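Serpin48 (Tenebrio molitor, PDB 3OZQ) inhibits SPE, a protease of insect innate immunity, with high specificity, probably as a serpin-type serine protease inhibitor. Local coordinates at residues D125-N137 and N150-V164. Residues are numbered along the deposited sequence; the frame is centred on the assembly and turned at random.
Sequences DFSEKNDAAKLMN and NLVDPEILNNLTRVV
In the serpin fold, helix 129-143 (helix F) lies across the front of the main sheet, and the linker 150-162 doubles back beneath it to enter strand 163-174; Asn137, Ala133 and Phe126 bind the two together. The polar anchor is a small worked example of how one carboxamide can hold an irregular chain. Asn137 OD1 takes the backbone N-H of Val152 (2.7 Å from its N), while Asn137 ND2 returns a nearly straight bond to Val152 O at 3.0 Å, meeting a lone pair in the carbonyl plane. With CG beside its own backbone N (chi1 -66°), the amide reaches both groups of this single residue. One water adds a bridge, donating to Asn137 O and accepting from Leu151 N.

Toward the start of the helix the contact turns largely apolar. Ala133 CB sits against Pro154 CB at 3.6 Å, and Leu157 CD1 lies at Lys129 O (3.4 Å) as well as at Ala132 CB (3.8 Å). The alkyl chain of Lys129 passes along Leu157 O. On the side facing the strand, next to Asn137, Met136 bends at its last torsion (chi3 68°), bringing CE tightly against Val164 CG1, 3.5 Å away, and also onto Val152 CG2. Phe126, just before the helix, offers a ring face to Thr161: the methyl CG2 stands 3.6 Å from the ring centroid in a CH-pi contact, and Val164 CG2 approaches Phe126 CE1 obliquely at 3.8 Å. Tyr98 and Ile166, on neighbouring strands, also touch Met136.

Replacing Asn137 by an alanine is likely to leave the N-H and carbonyl of Val152 without their mates and Val152 less firmly fixed under the helix. The chemistry thus divides the work: paired amide bonds fix the linker near Val152, apolar side chains pack the first turns of the helix on the linker, and Met136 and Phe126 carry the contact on to Val164 of the strand.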
loop_
_atom_site.group_PDB
_atom_site.type_symbol
_atom_site.label_atom_id
_atom_site.label_comp_id
_atom_site.label_asym_id
_atom_site.label_seq_id
_atom_site.Cartn_x
_atom_site.Cartn_y
_atom_site.Cartn_z
ATOM N N ASP A 125 11.852 18.568 -17.108
ATOM C CA ASP A 125 12.966 18.232 -17.981
ATOM C C ASP A 125 13.811 17.126 -17.373
ATOM O O ASP A 125 14.533 17.356 -16.404
ATOM C CB ASP A 125 13.848 19.456 -18.227
ATOM C CG ASP A 125 14.886 19.213 -19.315
ATOM O OD1 ASP A 125 15.053 18.044 -19.730
ATOM O OD2 ASP A 125 15.536 20.186 -19.754
ATOM N N PHE A 126 13.736 15.931 -17.951
ATOM C CA PHE A 126 14.525 14.805 -17.450
ATOM C C PHE A 126 15.979 14.845 -17.947
ATOM O O PHE A 126 16.804 14.030 -17.529
ATOM C CB PHE A 126 13.877 13.463 -17.820
ATOM C CG PHE A 126 12.471 13.272 -17.271
ATOM C CD1 PHE A 126 12.259 12.956 -15.939
ATOM C CD2 PHE A 126 11.375 13.378 -18.104
ATOM C CE1 PHE A 126 10.969 12.770 -15.444
ATOM C CE2 PHE A 126 10.083 13.188 -17.617
ATOM C CZ PHE A 126 9.881 12.884 -16.301
ATOM N N SER A 127 16.287 15.786 -18.841
ATOM C CA SER A 127 17.647 15.926 -19.371
ATOM C C SER A 127 18.658 15.987 -18.240
ATOM O O SER A 127 19.567 15.157 -18.157
ATOM C CB SER A 127 17.789 17.193 -20.225
ATOM O OG SER A 127 17.048 17.100 -21.422
ATOM N N GLU A 128 18.498 16.990 -17.381
ATOM C CA GLU A 128 19.359 17.165 -16.226
ATOM C C GLU A 128 18.901 16.191 -15.149
ATOM O O GLU A 128 17.989 16.499 -14.392
ATOM C CB GLU A 128 19.248 18.599 -15.705
ATOM C CG GLU A 128 19.530 19.679 -16.740
ATOM C CD GLU A 128 21.013 19.871 -16.996
ATOM O OE1 GLU A 128 21.701 20.401 -16.093
ATOM O OE2 GLU A 128 21.486 19.492 -18.095
ATOM N N LYS A 129 19.536 15.025 -15.082
ATOM C CA LYS A 129 19.064 13.941 -14.223
ATOM C C LYS A 129 18.824 14.393 -12.794
ATOM O O LYS A 129 17.728 14.212 -12.255
ATOM C CB LYS A 129 20.035 12.758 -14.237
ATOM C CG LYS A 129 20.153 12.017 -15.579
ATOM C CD LYS A 129 21.117 10.827 -15.443
ATOM C CE LYS A 129 21.070 9.873 -16.636
ATOM N NZ LYS A 129 21.930 10.277 -17.791
ATOM N N ASN A 130 19.845 14.989 -12.181
ATOM C CA ASN A 130 19.808 15.291 -10.753
ATOM C C ASN A 130 18.845 16.403 -10.345
ATOM O O ASN A 130 18.260 16.361 -9.260
ATOM C CB ASN A 130 21.218 15.568 -10.229
ATOM C CG ASN A 130 22.112 14.356 -10.340
ATOM O OD1 ASN A 130 22.780 14.159 -11.352
ATOM N ND2 ASN A 130 22.109 13.521 -9.313
ATOM N N ASP A 131 18.695 17.402 -11.205
ATOM C CA ASP A 131 17.724 18.457 -10.968
ATOM C C ASP A 131 16.309 17.890 -11.039
ATOM O O ASP A 131 15.422 18.307 -10.292
ATOM C CB ASP A 131 17.885 19.567 -12.008
ATOM C CG ASP A 131 19.231 20.271 -11.908
ATOM O OD1 ASP A 131 20.194 19.651 -11.401
ATOM O OD2 ASP A 131 19.321 21.443 -12.332
ATOM N N ALA A 132 16.101 16.949 -11.954
ATOM C CA ALA A 132 14.774 16.373 -12.146
ATOM C C ALA A 132 14.413 15.565 -10.908
ATOM O O ALA A 132 13.409 15.844 -10.251
ATOM C CB ALA A 132 14.727 15.522 -13.408
ATOM N N ALA A 133 15.275 14.610 -10.568
ATOM C CA ALA A 133 15.179 13.852 -9.322
ATOM C C ALA A 133 14.923 14.736 -8.101
ATOM O O ALA A 133 13.981 14.501 -7.342
ATOM C CB ALA A 133 16.427 13.027 -9.119
ATOM N N LYS A 134 15.757 15.752 -7.904
ATOM C CA LYS A 134 15.579 16.651 -6.764
ATOM C C LYS A 134 14.205 17.332 -6.770
ATOM O O LYS A 134 13.550 17.458 -5.743
ATOM C CB LYS A 134 16.693 17.708 -6.723
ATOM C CG LYS A 134 16.635 18.562 -5.468
ATOM C CD LYS A 134 17.853 19.457 -5.309
ATOM C CE LYS A 134 17.912 20.040 -3.895
ATOM N NZ LYS A 134 18.271 19.015 -2.865
ATOM N N LEU A 135 13.778 17.760 -7.945
ATOM C CA LEU A 135 12.520 18.475 -8.110
ATOM C C LEU A 135 11.363 17.579 -7.679
ATOM O O LEU A 135 10.515 17.984 -6.883
ATOM C CB LEU A 135 12.364 18.896 -9.577
ATOM C CG LEU A 135 11.237 19.793 -10.105
ATOM C CD1 LEU A 135 10.041 18.971 -10.576
ATOM C CD2 LEU A 135 10.830 20.845 -9.080
ATOM N N MET A 136 11.343 16.364 -8.212
ATOM C CA MET A 136 10.295 15.402 -7.893
ATOM C C MET A 136 10.332 15.050 -6.409
ATOM O O MET A 136 9.306 15.059 -5.746
ATOM C CB MET A 136 10.435 14.150 -8.759
ATOM C CG MET A 136 10.225 14.428 -10.233
ATOM S SD MET A 136 10.559 13.023 -11.311
ATOM C CE MET A 136 9.242 11.930 -10.866
ATOM N N ASN A 137 11.523 14.777 -5.883
ATOM C CA ASN A 137 11.664 14.438 -4.468
ATOM C C ASN A 137 11.273 15.566 -3.530
ATOM O O ASN A 137 10.762 15.322 -2.441
ATOM C CB ASN A 137 13.092 13.982 -4.156
ATOM C CG ASN A 137 13.439 12.682 -4.844
ATOM O OD1 ASN A 137 12.551 11.958 -5.303
ATOM N ND2 ASN A 137 14.730 12.374 -4.922
ATOM N N ASN A 150 13.830 11.302 -0.847
ATOM C CA ASN A 150 14.615 10.600 -1.841
ATOM C C ASN A 150 13.864 9.467 -2.507
ATOM O O ASN A 150 14.399 8.374 -2.676
ATOM C CB ASN A 150 15.896 10.073 -1.193
ATOM C CG ASN A 150 16.812 11.188 -0.767
ATOM O OD1 ASN A 150 17.476 11.797 -1.602
ATOM N ND2 ASN A 150 16.831 11.489 0.528
ATOM N N LEU A 151 12.620 9.724 -2.881
ATOM C CA LEU A 151 11.835 8.708 -3.558
ATOM C C LEU A 151 12.488 8.306 -4.874
ATOM O O LEU A 151 12.687 7.122 -5.134
ATOM C CB LEU A 151 10.399 9.189 -3.792
ATOM C CG LEU A 151 9.438 8.117 -4.319
ATOM C CD1 LEU A 151 8.001 8.390 -3.869
ATOM C CD2 LEU A 151 9.535 8.004 -5.833
ATOM N N VAL A 152 12.810 9.302 -5.698
ATOM C CA VAL A 152 13.395 9.078 -7.026
ATOM C C VAL A 152 14.912 9.013 -6.901
ATOM O O VAL A 152 15.548 9.934 -6.376
ATOM C CB VAL A 152 13.024 10.206 -8.017
ATOM C CG1 VAL A 152 13.752 10.021 -9.366
ATOM C CG2 VAL A 152 11.504 10.276 -8.228
ATOM N N ASP A 153 15.478 7.905 -7.353
ATOM C CA ASP A 153 16.919 7.762 -7.449
ATOM C C ASP A 153 17.315 8.227 -8.839
ATOM O O ASP A 153 16.958 7.591 -9.830
ATOM C CB ASP A 153 17.312 6.304 -7.232
ATOM C CG ASP A 153 18.783 6.039 -7.530
ATOM O OD1 ASP A 153 19.287 5.005 -7.062
ATOM O OD2 ASP A 153 19.429 6.849 -8.235
ATOM N N PRO A 154 18.061 9.343 -8.919
ATOM C CA PRO A 154 18.333 9.982 -10.207
ATOM C C PRO A 154 18.898 9.006 -11.236
ATOM O O PRO A 154 18.757 9.219 -12.436
ATOM C CB PRO A 154 19.351 11.070 -9.852
ATOM C CG PRO A 154 19.952 10.641 -8.586
ATOM C CD PRO A 154 18.843 9.960 -7.834
ATOM N N GLU A 155 19.504 7.927 -10.768
ATOM C CA GLU A 155 20.065 6.934 -11.670
ATOM C C GLU A 155 19.021 6.256 -12.566
ATOM O O GLU A 155 19.366 5.715 -13.617
ATOM C CB GLU A 155 20.858 5.887 -10.883
ATOM C CG GLU A 155 22.116 6.448 -10.222
ATOM C CD GLU A 155 23.167 6.894 -11.229
ATOM O OE1 GLU A 155 24.045 6.071 -11.564
ATOM O OE2 GLU A 155 23.123 8.063 -11.679
ATOM N N ILE A 156 17.753 6.284 -12.159
ATOM C CA ILE A 156 16.699 5.646 -12.948
ATOM C C ILE A 156 16.322 6.490 -14.152
ATOM O O ILE A 156 15.681 6.009 -15.089
ATOM C CB ILE A 156 15.425 5.373 -12.115
ATOM C CG1 ILE A 156 14.709 6.686 -11.781
ATOM C CG2 ILE A 156 15.763 4.595 -10.879
ATOM C CD1 ILE A 156 13.240 6.527 -11.457
ATOM N N LEU A 157 16.721 7.757 -14.126
ATOM C CA LEU A 157 16.407 8.685 -15.207
ATOM C C LEU A 157 17.420 8.580 -16.340
ATOM O O LEU A 157 18.607 8.370 -16.098
ATOM C CB LEU A 157 16.395 10.117 -14.676
ATOM C CG LEU A 157 15.519 10.335 -13.443
ATOM C CD1 LEU A 157 15.539 11.800 -13.056
ATOM C CD2 LEU A 157 14.097 9.862 -13.742
ATOM N N ASN A 158 16.952 8.742 -17.573
ATOM C CA ASN A 158 17.843 8.726 -18.728
ATOM C C ASN A 158 17.291 9.490 -19.912
ATOM O O ASN A 158 16.187 10.042 -19.856
ATOM C CB ASN A 158 18.184 7.287 -19.118
ATOM C CG ASN A 158 16.964 6.490 -19.499
ATOM O OD1 ASN A 158 16.082 6.983 -20.205
ATOM N ND2 ASN A 158 16.902 5.255 -19.033
ATOM N N ASN A 159 18.068 9.528 -20.992
ATOM C CA ASN A 159 17.668 10.261 -22.183
ATOM C C ASN A 159 16.302 9.826 -22.705
ATOM O O ASN A 159 15.616 10.600 -23.368
ATOM C CB ASN A 159 18.748 10.202 -23.287
ATOM C CG ASN A 159 19.393 8.826 -23.422
ATOM O OD1 ASN A 159 19.163 8.116 -24.400
ATOM N ND2 ASN A 159 20.234 8.464 -22.460
ATOM N N LEU A 160 15.896 8.599 -22.384
ATOM C CA LEU A 160 14.585 8.111 -22.811
ATOM C C LEU A 160 13.450 8.246 -21.782
ATOM O O LEU A 160 12.347 7.771 -22.024
ATOM C CB LEU A 160 14.677 6.656 -23.265
ATOM C CG LEU A 160 15.092 6.413 -24.716
ATOM C CD1 LEU A 160 14.897 4.939 -25.031
ATOM C CD2 LEU A 160 14.290 7.284 -25.665
ATOM N N THR A 161 13.698 8.881 -20.644
ATOM C CA THR A 161 12.633 9.022 -19.656
ATOM C C THR A 161 11.541 9.900 -20.253
ATOM O O THR A 161 11.813 11.026 -20.676
ATOM C CB THR A 161 13.134 9.598 -18.315
ATOM O OG1 THR A 161 14.175 8.766 -17.803
ATOM C CG2 THR A 161 11.993 9.640 -17.290
ATOM N N ARG A 162 10.320 9.357 -20.312
ATOM C CA ARG A 162 9.174 10.011 -20.954
ATOM C C ARG A 162 8.020 10.290 -19.990
ATOM O O ARG A 162 7.524 11.406 -19.920
ATOM C CB ARG A 162 8.669 9.169 -22.134
ATOM C CG ARG A 162 9.350 9.520 -23.481
ATOM C CD ARG A 162 9.461 8.307 -24.415
ATOM N NE ARG A 162 10.273 7.222 -23.841
ATOM C CZ ARG A 162 10.409 6.019 -24.396
ATOM N NH1 ARG A 162 9.797 5.745 -25.537
ATOM N NH2 ARG A 162 11.154 5.093 -23.821
ATOM N N VAL A 163 7.582 9.264 -19.264
ATOM C CA VAL A 163 6.604 9.463 -18.187
ATOM C C VAL A 163 6.996 8.713 -16.925
ATOM O O VAL A 163 7.310 7.510 -16.968
ATOM C CB VAL A 163 5.184 9.016 -18.585
ATOM C CG1 VAL A 163 4.227 9.144 -17.387
ATOM C CG2 VAL A 163 4.679 9.830 -19.770
ATOM N N VAL A 164 6.967 9.423 -15.800
ATOM C CA VAL A 164 7.274 8.822 -14.520
ATOM C C VAL A 164 6.076 8.969 -13.595
ATOM O O VAL A 164 5.578 10.079 -13.397
ATOM C CB VAL A 164 8.506 9.481 -13.870
ATOM C CG1 VAL A 164 8.741 8.911 -12.471
ATOM C CG2 VAL A 164 9.727 9.278 -14.759
HETATM O O HOH W 1 11.139 12.234 -1.673
#